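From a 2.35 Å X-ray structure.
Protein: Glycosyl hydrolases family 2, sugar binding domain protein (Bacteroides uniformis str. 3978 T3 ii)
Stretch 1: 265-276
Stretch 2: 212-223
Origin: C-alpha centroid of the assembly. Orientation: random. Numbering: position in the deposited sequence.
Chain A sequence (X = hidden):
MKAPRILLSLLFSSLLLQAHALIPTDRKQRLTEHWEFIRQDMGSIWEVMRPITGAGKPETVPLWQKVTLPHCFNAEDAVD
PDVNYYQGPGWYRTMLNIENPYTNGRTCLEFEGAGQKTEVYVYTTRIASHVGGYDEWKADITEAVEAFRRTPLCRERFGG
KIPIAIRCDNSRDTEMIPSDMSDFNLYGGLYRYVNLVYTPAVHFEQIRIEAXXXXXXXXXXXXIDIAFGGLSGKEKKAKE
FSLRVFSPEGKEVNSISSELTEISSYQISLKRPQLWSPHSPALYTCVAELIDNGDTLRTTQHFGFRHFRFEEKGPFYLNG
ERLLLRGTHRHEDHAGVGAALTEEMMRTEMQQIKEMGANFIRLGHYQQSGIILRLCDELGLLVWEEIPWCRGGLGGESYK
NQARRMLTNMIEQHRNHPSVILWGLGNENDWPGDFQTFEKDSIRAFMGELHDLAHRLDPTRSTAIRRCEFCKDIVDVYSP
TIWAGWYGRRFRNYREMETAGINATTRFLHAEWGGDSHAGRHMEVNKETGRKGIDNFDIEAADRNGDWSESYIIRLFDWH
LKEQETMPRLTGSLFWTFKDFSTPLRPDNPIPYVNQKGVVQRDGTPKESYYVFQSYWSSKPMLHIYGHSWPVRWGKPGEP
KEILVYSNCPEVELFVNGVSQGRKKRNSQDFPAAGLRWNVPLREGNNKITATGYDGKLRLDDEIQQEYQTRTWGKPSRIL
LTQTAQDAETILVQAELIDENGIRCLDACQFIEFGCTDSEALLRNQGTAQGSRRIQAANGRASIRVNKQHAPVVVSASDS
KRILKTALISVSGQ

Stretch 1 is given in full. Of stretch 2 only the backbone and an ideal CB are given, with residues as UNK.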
# COMPACT_ATOMS: atom_id res chain seq x y z
N SER A 265 32.33 -40.73 9.77
CA SER A 265 31.52 -41.54 8.88
C SER A 265 31.36 -42.92 9.49
O SER A 265 32.30 -43.44 10.11
CB SER A 265 32.13 -41.63 7.48
OG SER A 265 32.34 -40.33 6.95
N TYR A 266 30.18 -43.49 9.32
CA TYR A 266 29.83 -44.76 9.94
C TYR A 266 28.89 -45.48 8.99
O TYR A 266 28.04 -44.84 8.37
CB TYR A 266 29.17 -44.56 11.31
CG TYR A 266 29.94 -43.60 12.18
CD1 TYR A 266 29.67 -42.24 12.16
CD2 TYR A 266 30.96 -44.06 13.01
CE1 TYR A 266 30.38 -41.36 12.94
CE2 TYR A 266 31.68 -43.19 13.80
CZ TYR A 266 31.39 -41.83 13.76
OH TYR A 266 32.10 -40.96 14.55
N GLN A 267 29.06 -46.79 8.86
CA GLN A 267 28.20 -47.57 7.98
C GLN A 267 27.71 -48.82 8.70
O GLN A 267 28.51 -49.66 9.12
CB GLN A 267 28.91 -47.93 6.68
CG GLN A 267 27.93 -48.29 5.60
CD GLN A 267 28.62 -48.80 4.37
OE1 GLN A 267 28.46 -49.96 3.99
NE2 GLN A 267 29.41 -47.94 3.74
N ILE A 268 26.40 -48.94 8.81
CA ILE A 268 25.74 -49.97 9.60
C ILE A 268 25.04 -50.93 8.65
O ILE A 268 24.57 -50.55 7.57
CB ILE A 268 24.77 -49.32 10.61
CG1 ILE A 268 25.55 -48.58 11.70
CG2 ILE A 268 23.83 -50.35 11.22
CD1 ILE A 268 25.38 -47.07 11.69
N SER A 269 25.01 -52.20 9.04
CA SER A 269 24.43 -53.29 8.27
C SER A 269 23.04 -53.62 8.81
O SER A 269 22.75 -53.38 9.98
CB SER A 269 25.34 -54.52 8.34
OG SER A 269 26.01 -54.62 9.60
N LEU A 270 22.18 -54.18 7.95
CA LEU A 270 20.82 -54.50 8.37
C LEU A 270 20.16 -55.45 7.38
O LEU A 270 20.18 -55.20 6.17
CB LEU A 270 19.97 -53.23 8.52
CG LEU A 270 18.49 -53.36 8.91
CD1 LEU A 270 18.30 -53.83 10.35
CD2 LEU A 270 17.80 -52.03 8.70
N LYS A 271 19.54 -56.51 7.90
CA LYS A 271 18.90 -57.55 7.12
C LYS A 271 17.40 -57.29 7.02
O LYS A 271 16.79 -56.74 7.93
CB LYS A 271 19.15 -58.93 7.75
CG LYS A 271 20.36 -59.73 7.19
CD LYS A 271 21.62 -58.88 6.85
CE LYS A 271 22.29 -58.23 8.07
NZ LYS A 271 23.46 -57.37 7.68
N ARG A 272 16.80 -57.73 5.89
CA ARG A 272 15.45 -57.43 5.40
C ARG A 272 14.78 -56.25 6.11
O ARG A 272 13.75 -56.44 6.78
CB ARG A 272 14.54 -58.67 5.50
CG ARG A 272 14.39 -59.44 4.17
CD ARG A 272 13.11 -60.31 4.07
NE ARG A 272 11.98 -59.59 3.46
CZ ARG A 272 10.75 -60.09 3.32
NH1 ARG A 272 10.47 -61.33 3.73
NH2 ARG A 272 9.80 -59.36 2.75
N PRO A 273 15.31 -55.03 5.94
CA PRO A 273 14.72 -53.86 6.62
C PRO A 273 13.25 -53.64 6.28
O PRO A 273 12.77 -53.99 5.20
CB PRO A 273 15.58 -52.69 6.12
CG PRO A 273 16.30 -53.21 4.89
CD PRO A 273 16.51 -54.67 5.17
N GLN A 274 12.53 -53.06 7.22
CA GLN A 274 11.19 -52.57 6.92
C GLN A 274 11.27 -51.51 5.83
O GLN A 274 12.05 -50.56 5.94
CB GLN A 274 10.54 -51.97 8.17
CG GLN A 274 10.07 -52.98 9.19
CD GLN A 274 8.83 -52.51 9.93
OE1 GLN A 274 8.89 -52.21 11.13
NE2 GLN A 274 7.71 -52.43 9.21
N LEU A 275 10.47 -51.67 4.79
CA LEU A 275 10.55 -50.79 3.64
C LEU A 275 9.60 -49.60 3.77
O LEU A 275 8.42 -49.78 4.13
CB LEU A 275 10.24 -51.57 2.37
CG LEU A 275 11.22 -52.71 2.08
CD1 LEU A 275 10.84 -53.39 0.78
CD2 LEU A 275 12.64 -52.19 2.01
N TRP A 276 10.10 -48.40 3.48
CA TRP A 276 9.23 -47.23 3.35
C TRP A 276 8.57 -47.21 1.98
O TRP A 276 9.24 -47.38 0.95
CB TRP A 276 10.02 -45.94 3.57
CG TRP A 276 9.16 -44.69 3.63
CD1 TRP A 276 8.72 -44.05 4.76
CD2 TRP A 276 8.64 -43.93 2.52
NE1 TRP A 276 7.97 -42.95 4.43
CE2 TRP A 276 7.90 -42.84 3.07
CE3 TRP A 276 8.73 -44.05 1.13
CZ2 TRP A 276 7.26 -41.90 2.27
CZ3 TRP A 276 8.10 -43.11 0.33
CH2 TRP A 276 7.37 -42.04 0.91
N UNK A 212 20.24 -47.42 2.01
CA UNK A 212 20.24 -48.06 0.71
C UNK A 212 19.73 -49.49 0.86
O UNK A 212 20.04 -50.17 1.84
CB UNK A 212 21.64 -48.04 0.09
N UNK A 213 18.92 -49.93 -0.11
CA UNK A 213 18.38 -51.28 -0.08
C UNK A 213 18.20 -51.77 -1.51
O UNK A 213 18.02 -50.98 -2.44
CB UNK A 213 17.06 -51.33 0.69
N UNK A 214 18.25 -53.08 -1.67
CA UNK A 214 18.05 -53.64 -2.99
C UNK A 214 16.56 -53.66 -3.33
O UNK A 214 15.69 -53.51 -2.46
CB UNK A 214 18.64 -55.05 -3.07
N UNK A 215 16.26 -53.90 -4.60
CA UNK A 215 14.90 -53.82 -5.09
C UNK A 215 13.97 -54.91 -4.56
O UNK A 215 12.80 -54.95 -4.96
CB UNK A 215 14.92 -53.87 -6.62
N UNK A 216 14.44 -55.82 -3.71
CA UNK A 216 13.56 -56.79 -3.08
C UNK A 216 13.74 -56.81 -1.58
O UNK A 216 13.15 -57.66 -0.89
CB UNK A 216 13.81 -58.19 -3.65
N UNK A 217 14.54 -55.89 -1.05
CA UNK A 217 14.55 -55.64 0.38
C UNK A 217 15.28 -56.67 1.20
O UNK A 217 14.98 -56.82 2.39
CB UNK A 217 13.11 -55.54 0.89
N UNK A 218 16.26 -57.37 0.61
CA UNK A 218 16.99 -58.41 1.33
C UNK A 218 17.95 -57.80 2.35
O UNK A 218 17.95 -58.18 3.52
CB UNK A 218 17.76 -59.30 0.35
N UNK A 219 18.79 -56.86 1.92
CA UNK A 219 19.68 -56.20 2.87
C UNK A 219 19.47 -54.69 2.86
O UNK A 219 18.84 -54.11 1.97
CB UNK A 219 21.14 -56.53 2.55
N UNK A 220 20.02 -54.07 3.87
CA UNK A 220 20.00 -52.63 3.97
C UNK A 220 21.34 -52.14 4.46
O UNK A 220 22.04 -52.82 5.23
CB UNK A 220 18.88 -52.16 4.90
N UNK A 221 21.70 -50.95 4.01
CA UNK A 221 22.91 -50.30 4.45
C UNK A 221 22.57 -48.88 4.90
O UNK A 221 21.72 -48.23 4.30
CB UNK A 221 23.96 -50.29 3.34
N UNK A 222 23.23 -48.42 5.96
CA UNK A 222 23.04 -47.08 6.49
C UNK A 222 24.41 -46.43 6.55
O UNK A 222 25.19 -46.71 7.46
CB UNK A 222 22.36 -47.10 7.86
N UNK A 223 24.71 -45.55 5.61
CA UNK A 223 25.90 -44.72 5.71
C UNK A 223 25.51 -43.41 6.39
O UNK A 223 24.51 -42.79 6.03
CB UNK A 223 26.52 -44.47 4.33

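Strand 265-271 and the returning strand at 219-223 run antiparallel, their directions 164° apart, with a turn between 213 and 219 packed beside Arg272, Pro273 and Leu275.

Position 212 has nothing of stretch 1 within 5.5 Å of its ideal CB, and its extended backbone would accept many residues, beta-branched ones readily. It is Thr212, with chi1 in p.

At position 213 the CB points toward stretch 1, 4.7 Å from both CG of Pro273 and CD2 of Leu275. A small or medium, partly apolar side chain suits this surface: valine, threonine or alanine. The residue is Thr213. Thr213 CG2 lies 4.2 Å from CD2 of Leu275, and Thr213 OG1 approaches CG of Pro273 at 4.0 Å while donating a hydrogen bond to the backbone O of residue 219 (2.8 Å), thereby tying the two ends of the turn together.

Positions 214, 215 and 216 meet no side chain of stretch 1 at CB, so the turn itself sets the preference. At 214, a short acceptor such as aspartate, asparagine or serine could receive the amides that follow; Asp214 does so, its OD1 accepting from N of residue 219 at 3.0 Å. At 215 and 216 the CB points away, and polar residues are natural; they are Glu215 and Lys216.

Position 217 has phi/psi of 76/26, which favours glycine, and asparagine next. Its ideal CB would lie only 3.1 Å from CD1 of Leu275, a tight fit that strengthens the case for glycine. Gly217 leaves its CA 4.3 Å from CD2 of Leu275, and its O receives a CA-H...O contact from CA of Arg272 (3.1 Å). A water links this O to NE of Arg272.

At 218 the CB points away, 5.1 Å from CG of Arg272, leaving room for a long polar chain. Lys218 turns its chain away from stretch 1 and back toward Asp214, with which it forms a salt bridge; Lys218 O accepts from Arg272 N at 2.7 Å.

Position 219 shares a sheet face with Lys271, whose CD is 4.9 Å from the ideal CB. Glutamine, glutamate or threonine would suit. In Gln219, CG packs on CD of Lys271 at 3.8 Å.

At 220 the ideal CB would clash with CG of Pro273 at 2.8 Å, which points to glycine. Gly220 leaves that space to the ring of Pro273; in the ladder, Gly220 N donates to Leu270 O at 2.6 Å, and the return bond, from N of Leu270 to O of Gly220, is weak (3.0 Å).

Position 221 lies on the face of Gln267 and Ser269, its CB 4.6 Å from OE1 of Gln267; a small polar residue, serine or threonine, fits. Ser221 brings its OG to 3.2 Å from OE1 of Gln267.

At 222 the CB turns to the face of Ile268 and Leu270, favouring isoleucine, valine or leucine. Ile222 sets its CB 4.3 Å from CB of Ile268, and the paired backbones exchange two good hydrogen bonds.

At 223 the CB lies 4.3 Å from CG of Gln267, where serine, threonine or valine would serve. Ser223 packs there, its CA contacting O of Tyr266 at 3.4 Å.

Stretch 2 212-223: TTDEKGKQGSIS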
# COMPACT_ATOMS: atom_id res chain seq x y z
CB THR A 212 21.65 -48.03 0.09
OG1 THR A 212 22.56 -48.71 0.96
CG2 THR A 212 22.14 -46.60 -0.04
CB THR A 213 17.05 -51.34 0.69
OG1 THR A 213 16.68 -52.71 0.90
CG2 THR A 213 15.95 -50.67 -0.11
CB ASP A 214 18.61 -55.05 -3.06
CG ASP A 214 17.92 -55.96 -2.11
OD1 ASP A 214 18.32 -56.00 -0.92
OD2 ASP A 214 16.91 -56.58 -2.52
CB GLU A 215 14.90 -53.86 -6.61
CG GLU A 215 15.29 -55.22 -7.17
CD GLU A 215 14.92 -55.36 -8.62
OE1 GLU A 215 15.41 -54.57 -9.46
OE2 GLU A 215 14.13 -56.26 -8.93
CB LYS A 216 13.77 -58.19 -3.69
CG LYS A 216 12.84 -58.43 -4.88
CD LYS A 216 13.26 -59.63 -5.71
CE LYS A 216 14.62 -59.41 -6.33
NZ LYS A 216 15.07 -60.58 -7.15
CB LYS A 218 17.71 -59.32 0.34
CG LYS A 218 16.76 -60.18 -0.49
CD LYS A 218 17.30 -60.50 -1.90
CE LYS A 218 17.56 -59.23 -2.72
NZ LYS A 218 17.26 -59.32 -4.19
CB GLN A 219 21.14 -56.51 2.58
CG GLN A 219 21.62 -57.80 3.19
CD GLN A 219 22.45 -58.57 2.22
OE1 GLN A 219 22.89 -58.00 1.22
NE2 GLN A 219 22.67 -59.86 2.47
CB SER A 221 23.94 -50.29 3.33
OG SER A 221 25.24 -50.27 3.88
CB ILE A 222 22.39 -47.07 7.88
CG1 ILE A 222 21.13 -47.93 7.90
CG2 ILE A 222 22.06 -45.63 8.30
CD1 ILE A 222 20.55 -48.13 9.29
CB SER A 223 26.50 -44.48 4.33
OG SER A 223 27.48 -43.45 4.38
O HOH W 1 11.97 -56.57 3.33
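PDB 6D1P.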